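Local coordinates for protein beta-glucoside phosphorylase BglX (Unidentified, PDB 5VQE) that probably cleaves beta-glucosides by phosphorolysis, as a glycoside hydrolase family 3 enzyme that transfers the glucosyl unit to phosphate, at residues V141-E146 with N282-T287. Sequence-based numbering, arbitrary orientation.
Sequences VNWTYE and NGLICT. With G2F (2-deoxy-2-fluoro-alpha-D-glucopyranose), chain B.
W143 has CG anti to the backbone N (chi1 -169°), and its indole reaches strand 284-287, where CZ2 meets SG of C286. That SG lies between its own backbone N and carbonyl carbon (chi1 65°). The sulfur comes within 4.0 Å of W143 CZ2. It sits oblique to the indole, 5.1 Å from the centroid of the six-membered ring. The same sulfur also approaches Y145, with SG 4.4 Å from CE1 of that ring, again obliquely. C286 thus makes a sulfur-aromatic contact with each of two rings. L284 adds a looser apolar touch, CD2 to W143 CH2 at 4.4 Å. The two aromatics also pack on each other: Y145 CE1 stands 3.6 Å above the indole plane, over its centre, while W143 CZ2 lies at the tyrosine edge. The polar end of W143 is satisfied by T237, through NE1 to OG1. M239 of strand 237-244 touches both Y145 and C286.

CB and the CD2-CE2 side of the Y145 ring meet the bound 2-deoxy-2-fluoroglucose. Y145 CB is 3.7 Å from O4 of the sugar, and CE2 is 4.0 Å from C6. With an alanine here the ring is gone, which would probably open a gap between sugar C6 and the W143 indole and leave C286 SG with W143 alone of the two aromatic partners. K193 NZ hydrogen-bonds the Y145 carbonyl, forms a salt bridge with E146 OE2 and also hydrogen-bonds the sugar. The backbone at Y145 makes an inverse gamma turn. Strands 143-144 and 284-287 are not paired with each other; their side chains meet inside the family 3 N-terminal domain, of the TIM-barrel clan. This buried contact ties strand 284-287 to a residue lining the 2-deoxy-2-fluoroglucose pocket.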
ATOM      1  N   VAL A 141      11.466   5.655  11.545  1.00 15.39           N
ATOM      2  CA  VAL A 141      11.051   5.802  10.158  1.00 13.16           C
ATOM      3  C   VAL A 141      10.852   7.279   9.847  1.00 13.99           C
ATOM      4  O   VAL A 141      10.192   8.010  10.603  1.00 11.19           O
ATOM      5  CB  VAL A 141       9.769   4.997   9.892  1.00 12.78           C
ATOM      6  CG1 VAL A 141       9.223   5.291   8.497  1.00 14.57           C
ATOM      7  CG2 VAL A 141      10.034   3.519  10.047  1.00 13.57           C
ATOM      8  N   ASN A 142      11.417   7.729   8.724  1.00 14.11           N
ATOM      9  CA  ASN A 142      11.250   9.109   8.286  1.00 11.57           C
ATOM     10  C   ASN A 142      10.695   9.218   6.870  1.00 12.18           C
ATOM     11  O   ASN A 142      10.657  10.324   6.318  1.00 11.22           O
ATOM     12  CB  ASN A 142      12.573   9.877   8.401  1.00 12.66           C
ATOM     13  CG  ASN A 142      13.728   9.205   7.682  1.00 13.75           C
ATOM     14  OD1 ASN A 142      13.582   8.662   6.583  1.00 11.08           O
ATOM     15  ND2 ASN A 142      14.907   9.256   8.303  1.00 13.96           N
ATOM     16  N   TRP A 143      10.225   8.116   6.289  1.00  9.90           N
ATOM     17  CA  TRP A 143       9.770   8.088   4.900  1.00 12.51           C
ATOM     18  C   TRP A 143       8.723   6.990   4.778  1.00 11.02           C
ATOM     19  O   TRP A 143       9.048   5.816   4.947  1.00 11.81           O
ATOM     20  CB  TRP A 143      10.952   7.821   3.973  1.00 13.14           C
ATOM     21  CG  TRP A 143      10.715   8.005   2.506  1.00 12.60           C
ATOM     22  CD1 TRP A 143       9.617   8.546   1.893  1.00 11.73           C
ATOM     23  CD2 TRP A 143      11.624   7.653   1.461  1.00 12.09           C
ATOM     24  NE1 TRP A 143       9.794   8.547   0.524  1.00 13.22           N
ATOM     25  CE2 TRP A 143      11.021   8.004   0.240  1.00 11.55           C
ATOM     26  CE3 TRP A 143      12.897   7.074   1.441  1.00 11.85           C
ATOM     27  CZ2 TRP A 143      11.648   7.784  -0.990  1.00 13.77           C
ATOM     28  CZ3 TRP A 143      13.509   6.852   0.222  1.00 12.36           C
ATOM     29  CH2 TRP A 143      12.891   7.220  -0.971  1.00 10.70           C
ATOM     30  N   THR A 144       7.475   7.348   4.502  1.00  8.79           N
ATOM     31  CA  THR A 144       6.447   6.351   4.234  1.00 10.60           C
ATOM     32  C   THR A 144       6.212   6.294   2.734  1.00 11.86           C
ATOM     33  O   THR A 144       6.080   7.336   2.080  1.00  9.24           O
ATOM     34  CB  THR A 144       5.138   6.633   4.974  1.00  9.68           C
ATOM     35  OG1 THR A 144       4.239   5.546   4.745  1.00  9.77           O
ATOM     36  CG2 THR A 144       4.474   7.920   4.517  1.00 10.11           C
ATOM     37  N   TYR A 145       6.222   5.079   2.191  1.00 10.08           N
ATOM     38  CA  TYR A 145       5.993   4.862   0.768  1.00  8.90           C
ATOM     39  C   TYR A 145       4.496   4.924   0.477  1.00  9.41           C
ATOM     40  O   TYR A 145       3.921   3.972  -0.054  1.00 11.26           O
ATOM     41  CB  TYR A 145       6.562   3.508   0.336  1.00 11.68           C
ATOM     42  CG  TYR A 145       8.064   3.408   0.198  1.00 10.84           C
ATOM     43  CD1 TYR A 145       8.841   4.506  -0.157  1.00 11.34           C
ATOM     44  CD2 TYR A 145       8.702   2.184   0.375  1.00 12.62           C
ATOM     45  CE1 TYR A 145      10.210   4.387  -0.316  1.00 11.73           C
ATOM     46  CE2 TYR A 145      10.066   2.059   0.213  1.00 13.69           C
ATOM     47  CZ  TYR A 145      10.816   3.154  -0.134  1.00 12.42           C
ATOM     48  OH  TYR A 145      12.180   3.001  -0.289  1.00 14.54           O
ATOM     49  N   GLU A 146       3.857   6.017   0.872  1.00 10.54           N
ATOM     50  CA  GLU A 146       2.420   6.205   0.733  1.00 11.66           C
ATOM     51  C   GLU A 146       2.160   7.703   0.645  1.00 10.57           C
ATOM     52  O   GLU A 146       2.979   8.501   1.109  1.00  9.58           O
ATOM     53  CB  GLU A 146       1.659   5.616   1.925  1.00 10.20           C
ATOM     54  CG  GLU A 146       2.176   4.290   2.479  1.00 12.24           C
ATOM     55  CD  GLU A 146       1.809   3.074   1.651  1.00 13.84           C
ATOM     56  OE1 GLU A 146       0.850   3.140   0.847  1.00 14.12           O
ATOM     57  OE2 GLU A 146       2.488   2.032   1.821  1.00 13.96           O
ATOM     58  N   ASN A 282       9.264  18.569  -8.542  1.00 14.93           N
ATOM     59  CA  ASN A 282      10.600  18.957  -8.118  1.00 12.72           C
ATOM     60  C   ASN A 282      11.132  18.085  -6.990  1.00 13.14           C
ATOM     61  O   ASN A 282      12.270  18.291  -6.554  1.00 12.77           O
ATOM     62  CB  ASN A 282      10.602  20.434  -7.691  1.00  9.71           C
ATOM     63  CG  ASN A 282      11.986  20.953  -7.367  1.00 14.49           C
ATOM     64  OD1 ASN A 282      12.930  20.758  -8.130  1.00 16.49           O
ATOM     65  ND2 ASN A 282      12.117  21.613  -6.221  1.00 13.14           N
ATOM     66  N   GLY A 283      10.355  17.103  -6.527  1.00 14.36           N
ATOM     67  CA  GLY A 283      10.756  16.246  -5.430  1.00 12.23           C
ATOM     68  C   GLY A 283      11.567  15.043  -5.881  1.00  9.87           C
ATOM     69  O   GLY A 283      12.030  14.950  -7.017  1.00 12.80           O
ATOM     70  N   LEU A 284      11.721  14.098  -4.959  1.00 10.77           N
ATOM     71  CA  LEU A 284      12.537  12.908  -5.176  1.00 14.01           C
ATOM     72  C   LEU A 284      11.740  11.832  -5.905  1.00 14.06           C
ATOM     73  O   LEU A 284      10.612  11.510  -5.516  1.00 12.95           O
ATOM     74  CB  LEU A 284      13.033  12.376  -3.830  1.00 11.04           C
ATOM     75  CG  LEU A 284      14.175  11.348  -3.768  1.00 15.17           C
ATOM     76  CD1 LEU A 284      14.587  11.127  -2.338  1.00 20.37           C
ATOM     77  CD2 LEU A 284      13.784   9.992  -4.333  1.00 22.92           C
ATOM     78  N   ILE A 285      12.338  11.248  -6.939  1.00 11.31           N
ATOM     79  CA  ILE A 285      11.746  10.127  -7.665  1.00 11.62           C
ATOM     80  C   ILE A 285      12.511   8.863  -7.293  1.00 11.15           C
ATOM     81  O   ILE A 285      13.735   8.799  -7.458  1.00 11.81           O
ATOM     82  CB  ILE A 285      11.781  10.347  -9.187  1.00  9.57           C
ATOM     83  CG1 ILE A 285      10.952  11.562  -9.592  1.00 12.28           C
ATOM     84  CG2 ILE A 285      11.266   9.107  -9.910  1.00  8.62           C
ATOM     85  CD1 ILE A 285      11.110  11.951 -11.048  1.00 14.87           C
ATOM     86  N   CYS A 286      11.802   7.855  -6.805  1.00  9.85           N
ATOM     87  CA  CYS A 286      12.398   6.547  -6.569  1.00  9.13           C
ATOM     88  C   CYS A 286      11.663   5.508  -7.399  1.00 10.59           C
ATOM     89  O   CYS A 286      10.500   5.695  -7.771  1.00 11.51           O
ATOM     90  CB  CYS A 286      12.377   6.161  -5.085  1.00 13.52           C
ATOM     91  SG  CYS A 286      10.733   5.919  -4.372  1.00 13.40           S
ATOM     92  N   THR A 287      12.358   4.423  -7.719  1.00 11.43           N
ATOM     93  CA  THR A 287      11.706   3.337  -8.427  1.00  9.19           C
ATOM     94  C   THR A 287      10.927   2.471  -7.445  1.00  9.58           C
ATOM     95  O   THR A 287      11.159   2.488  -6.233  1.00 11.75           O
ATOM     96  CB  THR A 287      12.711   2.469  -9.191  1.00 11.57           C
ATOM     97  OG1 THR A 287      13.495   1.689  -8.282  1.00 10.81           O
ATOM     98  CG2 THR A 287      13.659   3.321 -10.038  1.00 12.43           C
TER
HETATM   99  C1  G2F B 601       7.044  -1.893  -5.037  1.00 13.43           C
HETATM  100  C2  G2F B 601       5.523  -1.737  -4.713  1.00 16.96           C
HETATM  101  C3  G2F B 601       5.351  -0.475  -3.815  1.00 11.41           C
HETATM  102  C4  G2F B 601       6.270  -0.627  -2.564  1.00 13.57           C
HETATM  103  C5  G2F B 601       7.745  -0.809  -3.059  1.00 12.95           C
HETATM  104  C6  G2F B 601       8.722  -1.044  -1.839  1.00 13.96           C
HETATM  105  O3  G2F B 601       4.033  -0.473  -3.334  1.00 11.73           O
HETATM  106  O4  G2F B 601       6.224   0.587  -1.862  1.00  9.24           O
HETATM  107  O5  G2F B 601       7.805  -1.979  -3.857  1.00 12.31           O
HETATM  108  O6  G2F B 601       8.212  -2.087  -1.058  1.00 14.50           O
HETATM  109  F2  G2F B 601       4.822  -1.561  -5.854  1.00 13.36           F